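Local coordinates for glycosylation Associate Protein 1 (Streptococcus agalactiae serotype V, PDB 6OYC) that probably acts in the glycosylation and export of serine-rich adhesins through the accessory Sec system, as a GT-B-like partner in the Gap123 complex, at residues G72-V76 and F77-Q81; F200-L203 and S204-D207. All blocks are in the same frame, centred on the assembly; numbering follows the deposited sequence.

In the fold
Both contacts are local, and they follow in series along the chain without nesting or crossing. Contact 1, residues 72-81, is the turn by which edge strand 73-75 of the first parallel sheet leads into helix 76-80. The ten-stranded antiparallel sheet is then laid down in chain order, and contact 2, residues 200-207, closes the loop between its last two strands, 190-192 and 204-205, before helix 208-223 sets off. That helix joins the two sites: Lys215 reaches contact 1, Glu210 and Glu214 reach contact 2, and Leu211 touches Ile80 and Phe200. The contact centres are about 18 Å apart, yet Ile80 CG2 meets Phe200 CZ at 4.2 Å, so the two pack directly.

Contact 1 of 2, residues G72-V76 and F77-Q81; sequences GYYSV and FDDIQ
Tyr74 reaches along the first turn of the helix and sets the edge of its ring against the carboxylate of Asp79. Its OH donates to Asp79 OD2 at 2.7 Å, and OD2 receives it on its anti lone pair, the one turned away from the other carboxylate oxygen. Ring and carboxylate planes stand 81° apart. Both CG atoms lie anti to their backbone N (chi1 167° in Tyr74, -173° in Asp79), which brings the hydroxyl and the acid together. Lys215 also pairs with OD2, and its positive charge would probably stabilise the ionised acid.

Ser75 is the N-cap. Its OG accepts from Asp78 N at 3.0 Å in a nearly straight bond, and also donates to a water that accepts from Phe77 N as well. One hydroxyl thus serves two amides of the first turn, one directly and one through water. The helical bonds start here: Asp79 N to Ser75 O at 3.0 Å, then Ile80 N to Val76 O at 2.9 Å. Beside them Val76 CG1 meets Ile80 CD1 at 3.9 Å, the two side chains lying side by side and pointing the same way. Tyr73 brings its ring edge to Asp78 OD2, with CE2 at 3.9 Å, while the polar ends of the pair bind Arg60 and Arg151 respectively.

Strand 73-75 bonds to strand 48-52 at the border of the parallel sheet. Helix 208-223 covers Tyr74, Val76, Phe77 and Ile80, strand 177-182 touches Phe77 and Ile80, and helix 59-65 packs on Tyr73.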
loop_
_atom_site.group_PDB
_atom_site.type_symbol
_atom_site.label_atom_id
_atom_site.label_comp_id
_atom_site.label_asym_id
_atom_site.label_seq_id
_atom_site.Cartn_x
_atom_site.Cartn_y
_atom_site.Cartn_z
ATOM N N GLY A 72 14.569 -4.856 -10.637
ATOM C CA GLY A 72 15.884 -5.002 -10.031
ATOM C C GLY A 72 15.887 -4.547 -8.580
ATOM O O GLY A 72 15.399 -3.454 -8.254
ATOM N N TYR A 73 16.415 -5.378 -7.684
ATOM C CA TYR A 73 16.378 -5.020 -6.279
ATOM C C TYR A 73 17.517 -5.701 -5.555
ATOM O O TYR A 73 18.024 -6.747 -5.978
ATOM C CB TYR A 73 15.050 -5.406 -5.615
ATOM C CG TYR A 73 14.829 -6.899 -5.508
ATOM C CD1 TYR A 73 14.262 -7.618 -6.567
ATOM C CD2 TYR A 73 15.192 -7.601 -4.364
ATOM C CE1 TYR A 73 14.053 -8.993 -6.479
ATOM C CE2 TYR A 73 14.977 -8.977 -4.265
ATOM C CZ TYR A 73 14.403 -9.663 -5.326
ATOM O OH TYR A 73 14.201 -11.024 -5.234
ATOM N N TYR A 74 17.894 -5.081 -4.440
ATOM C CA TYR A 74 18.799 -5.648 -3.457
ATOM C C TYR A 74 18.062 -5.683 -2.121
ATOM O O TYR A 74 17.474 -4.679 -1.704
ATOM C CB TYR A 74 20.101 -4.828 -3.347
ATOM C CG TYR A 74 20.918 -5.189 -2.131
ATOM C CD1 TYR A 74 21.803 -6.265 -2.155
ATOM C CD2 TYR A 74 20.780 -4.470 -0.942
ATOM C CE1 TYR A 74 22.550 -6.599 -1.021
ATOM C CE2 TYR A 74 21.507 -4.795 0.174
ATOM C CZ TYR A 74 22.390 -5.860 0.132
ATOM O OH TYR A 74 23.099 -6.179 1.265
ATOM N N SER A 75 18.086 -6.833 -1.464
ATOM C CA SER A 75 17.414 -7.020 -0.185
ATOM C C SER A 75 18.459 -7.350 0.866
ATOM O O SER A 75 19.130 -8.382 0.779
ATOM C CB SER A 75 16.357 -8.125 -0.259
ATOM O OG SER A 75 16.063 -8.600 1.041
ATOM N N VAL A 76 18.595 -6.470 1.853
ATOM C CA VAL A 76 19.522 -6.706 2.953
ATOM C C VAL A 76 19.316 -8.108 3.537
ATOM O O VAL A 76 20.272 -8.863 3.752
ATOM C CB VAL A 76 19.355 -5.609 4.021
ATOM C CG1 VAL A 76 19.952 -6.036 5.325
ATOM C CG2 VAL A 76 19.941 -4.295 3.555
ATOM N N PHE A 77 18.065 -8.481 3.789
ATOM C CA PHE A 77 17.816 -9.760 4.455
ATOM C C PHE A 77 18.085 -10.941 3.536
ATOM O O PHE A 77 18.551 -11.981 4.002
ATOM C CB PHE A 77 16.389 -9.816 5.009
ATOM C CG PHE A 77 16.264 -9.182 6.368
ATOM C CD1 PHE A 77 16.267 -7.793 6.496
ATOM C CD2 PHE A 77 16.194 -9.969 7.513
ATOM C CE1 PHE A 77 16.157 -7.196 7.732
ATOM C CE2 PHE A 77 16.086 -9.378 8.759
ATOM C CZ PHE A 77 16.078 -7.985 8.871
ATOM N N ASP A 78 17.789 -10.808 2.236
ATOM C CA ASP A 78 18.199 -11.818 1.260
ATOM C C ASP A 78 19.709 -12.067 1.332
ATOM O O ASP A 78 20.171 -13.215 1.325
ATOM C CB ASP A 78 17.799 -11.373 -0.152
ATOM C CG ASP A 78 16.338 -11.698 -0.500
ATOM O OD1 ASP A 78 15.488 -11.894 0.398
ATOM O OD2 ASP A 78 16.039 -11.743 -1.701
ATOM N N ASP A 79 20.486 -10.989 1.391
ATOM C CA ASP A 79 21.940 -11.073 1.537
ATOM C C ASP A 79 22.325 -11.799 2.826
ATOM O O ASP A 79 23.062 -12.789 2.808
ATOM C CB ASP A 79 22.492 -9.645 1.520
ATOM C CG ASP A 79 24.011 -9.578 1.497
ATOM O OD1 ASP A 79 24.691 -10.597 1.718
ATOM O OD2 ASP A 79 24.521 -8.464 1.264
ATOM N N ILE A 80 21.836 -11.304 3.960
ATOM C CA ILE A 80 22.075 -11.964 5.240
ATOM C C ILE A 80 21.764 -13.452 5.148
ATOM O O ILE A 80 22.587 -14.300 5.509
ATOM C CB ILE A 80 21.238 -11.294 6.338
ATOM C CG1 ILE A 80 21.670 -9.841 6.493
ATOM C CG2 ILE A 80 21.333 -12.073 7.650
ATOM C CD1 ILE A 80 20.839 -9.092 7.498
ATOM N N GLN A 81 20.568 -13.790 4.667
ATOM C CA GLN A 81 20.085 -15.160 4.761
ATOM C C GLN A 81 20.666 -16.088 3.701
ATOM O O GLN A 81 20.284 -17.260 3.682
ATOM C CB GLN A 81 18.555 -15.184 4.679
ATOM C CG GLN A 81 17.857 -14.594 5.901
ATOM C CD GLN A 81 16.360 -14.601 5.741
ATOM O OE1 GLN A 81 15.757 -13.562 5.432
ATOM N NE2 GLN A 81 15.742 -15.784 5.915
HETATM O O HOH W 1 15.539 -6.658 2.934
#

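Contact 2 of 2, residues F200-L203 and S204-D207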
loop_
_atom_site.group_PDB
_atom_site.type_symbol
_atom_site.label_atom_id
_atom_site.label_comp_id
_atom_site.label_asym_id
_atom_site.label_seq_id
_atom_site.Cartn_x
_atom_site.Cartn_y
_atom_site.Cartn_z
ATOM N N PHE A 200 30.401 -11.141 8.803
ATOM C CA PHE A 200 29.874 -10.092 9.662
ATOM C C PHE A 200 30.966 -9.485 10.531
ATOM O O PHE A 200 31.929 -10.159 10.916
ATOM C CB PHE A 200 28.763 -10.625 10.568
ATOM C CG PHE A 200 27.603 -11.217 9.811
ATOM C CD1 PHE A 200 27.667 -12.515 9.310
ATOM C CD2 PHE A 200 26.438 -10.483 9.608
ATOM C CE1 PHE A 200 26.588 -13.070 8.609
ATOM C CE2 PHE A 200 25.354 -11.036 8.915
ATOM C CZ PHE A 200 25.427 -12.328 8.420
ATOM N N LEU A 201 30.785 -8.202 10.863
ATOM C CA LEU A 201 31.711 -7.508 11.752
ATOM C C LEU A 201 31.533 -7.910 13.212
ATOM O O LEU A 201 32.453 -7.701 14.019
ATOM C CB LEU A 201 31.540 -5.986 11.615
ATOM C CG LEU A 201 32.070 -5.365 10.322
ATOM C CD1 LEU A 201 31.776 -3.867 10.296
ATOM C CD2 LEU A 201 33.591 -5.642 10.135
ATOM N N LYS A 202 30.379 -8.468 13.579
ATOM C CA LYS A 202 30.123 -8.863 14.958
ATOM C C LYS A 202 29.399 -10.199 14.986
ATOM O O LYS A 202 28.721 -10.579 14.030
ATOM C CB LYS A 202 29.290 -7.819 15.716
ATOM C CG LYS A 202 30.007 -6.521 15.984
ATOM C CD LYS A 202 29.059 -5.347 16.005
ATOM C CE LYS A 202 28.451 -5.144 17.358
ATOM N NZ LYS A 202 28.565 -3.705 17.727
ATOM N N LEU A 203 29.556 -10.908 16.102
ATOM C CA LEU A 203 28.795 -12.119 16.388
ATOM C C LEU A 203 27.481 -11.815 17.083
ATOM O O LEU A 203 26.547 -12.620 17.018
ATOM C CB LEU A 203 29.627 -13.068 17.270
ATOM C CG LEU A 203 29.274 -14.555 17.236
ATOM C CD1 LEU A 203 29.495 -15.136 15.837
ATOM C CD2 LEU A 203 30.075 -15.324 18.277
ATOM N N SER A 204 27.384 -10.656 17.715
ATOM C CA SER A 204 26.244 -10.317 18.545
ATOM C C SER A 204 25.976 -8.829 18.366
ATOM O O SER A 204 26.866 -8.012 18.611
ATOM C CB SER A 204 26.545 -10.669 20.004
ATOM O OG SER A 204 25.919 -9.760 20.895
ATOM N N TYR A 205 24.772 -8.469 17.923
ATOM C CA TYR A 205 24.401 -7.075 17.708
ATOM C C TYR A 205 23.392 -6.634 18.761
ATOM O O TYR A 205 22.615 -7.444 19.270
ATOM C CB TYR A 205 23.830 -6.875 16.301
ATOM C CG TYR A 205 24.840 -7.132 15.210
ATOM C CD1 TYR A 205 25.155 -8.434 14.808
ATOM C CD2 TYR A 205 25.490 -6.078 14.586
ATOM C CE1 TYR A 205 26.111 -8.668 13.796
ATOM C CE2 TYR A 205 26.419 -6.288 13.589
ATOM C CZ TYR A 205 26.736 -7.581 13.196
ATOM O OH TYR A 205 27.668 -7.756 12.184
ATOM N N SER A 206 23.410 -5.341 19.103
ATOM C CA SER A 206 22.494 -4.876 20.143
ATOM C C SER A 206 21.038 -4.894 19.672
ATOM O O SER A 206 20.130 -5.082 20.489
ATOM C CB SER A 206 22.896 -3.481 20.620
ATOM O OG SER A 206 22.926 -2.586 19.534
ATOM N N ASP A 207 20.791 -4.697 18.376
ATOM C CA ASP A 207 19.451 -4.852 17.814
ATOM C C ASP A 207 19.582 -5.083 16.312
ATOM O O ASP A 207 20.678 -5.015 15.752
ATOM C CB ASP A 207 18.558 -3.648 18.121
ATOM C CG ASP A 207 19.177 -2.326 17.692
ATOM O OD1 ASP A 207 19.878 -2.262 16.651
ATOM O OD2 ASP A 207 18.939 -1.330 18.397
#
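Residues 200-203 run extended at Phe200, bend at Leu201 (phi/psi -75/-20°), extend again at Lys202 and bend once more, in much the same way, at Leu203 before entering strand 204-205. The two bends curl the last part of the loop round the hydroxyl end of Tyr205.

The phenol oxygen lies against this folded backbone. Tyr205 OH accepts from Lys202 N at 3.1 Å, in a bond well short of straight, and Leu201 N comes within 3.4 Å of the same OH. Glu214 of helix 208-223 takes up both groups, with OE1 bonded to Tyr205 OH and OE2 to Leu201 N. The hydroxyl is therefore held between loop and helix. Lys202 covers one ring face: its CB sits 3.8 Å from the centroid, 21° off the normal, a CH-pi contact. The bent chain continues across the ring, with CD 3.7 Å from Tyr205 CE2, and its NZ ends in a salt bridge with Glu210. Phe200 crosses Tyr205 at about a right angle, its CB 3.5 Å from the Tyr205 OH that lies near the plane of the Phe200 ring, at the edge.

Backbone bonds from Leu203 to Ile192 and from Tyr205 to Val190 define an antiparallel edge strand, paired to strand 190-192. Asp207 is the N-cap of helix 208-223, its OD1 accepting from Glu210 N, and Glu210 OE1 reaches back to Ser206 N, tying the sheet edge to the helix start.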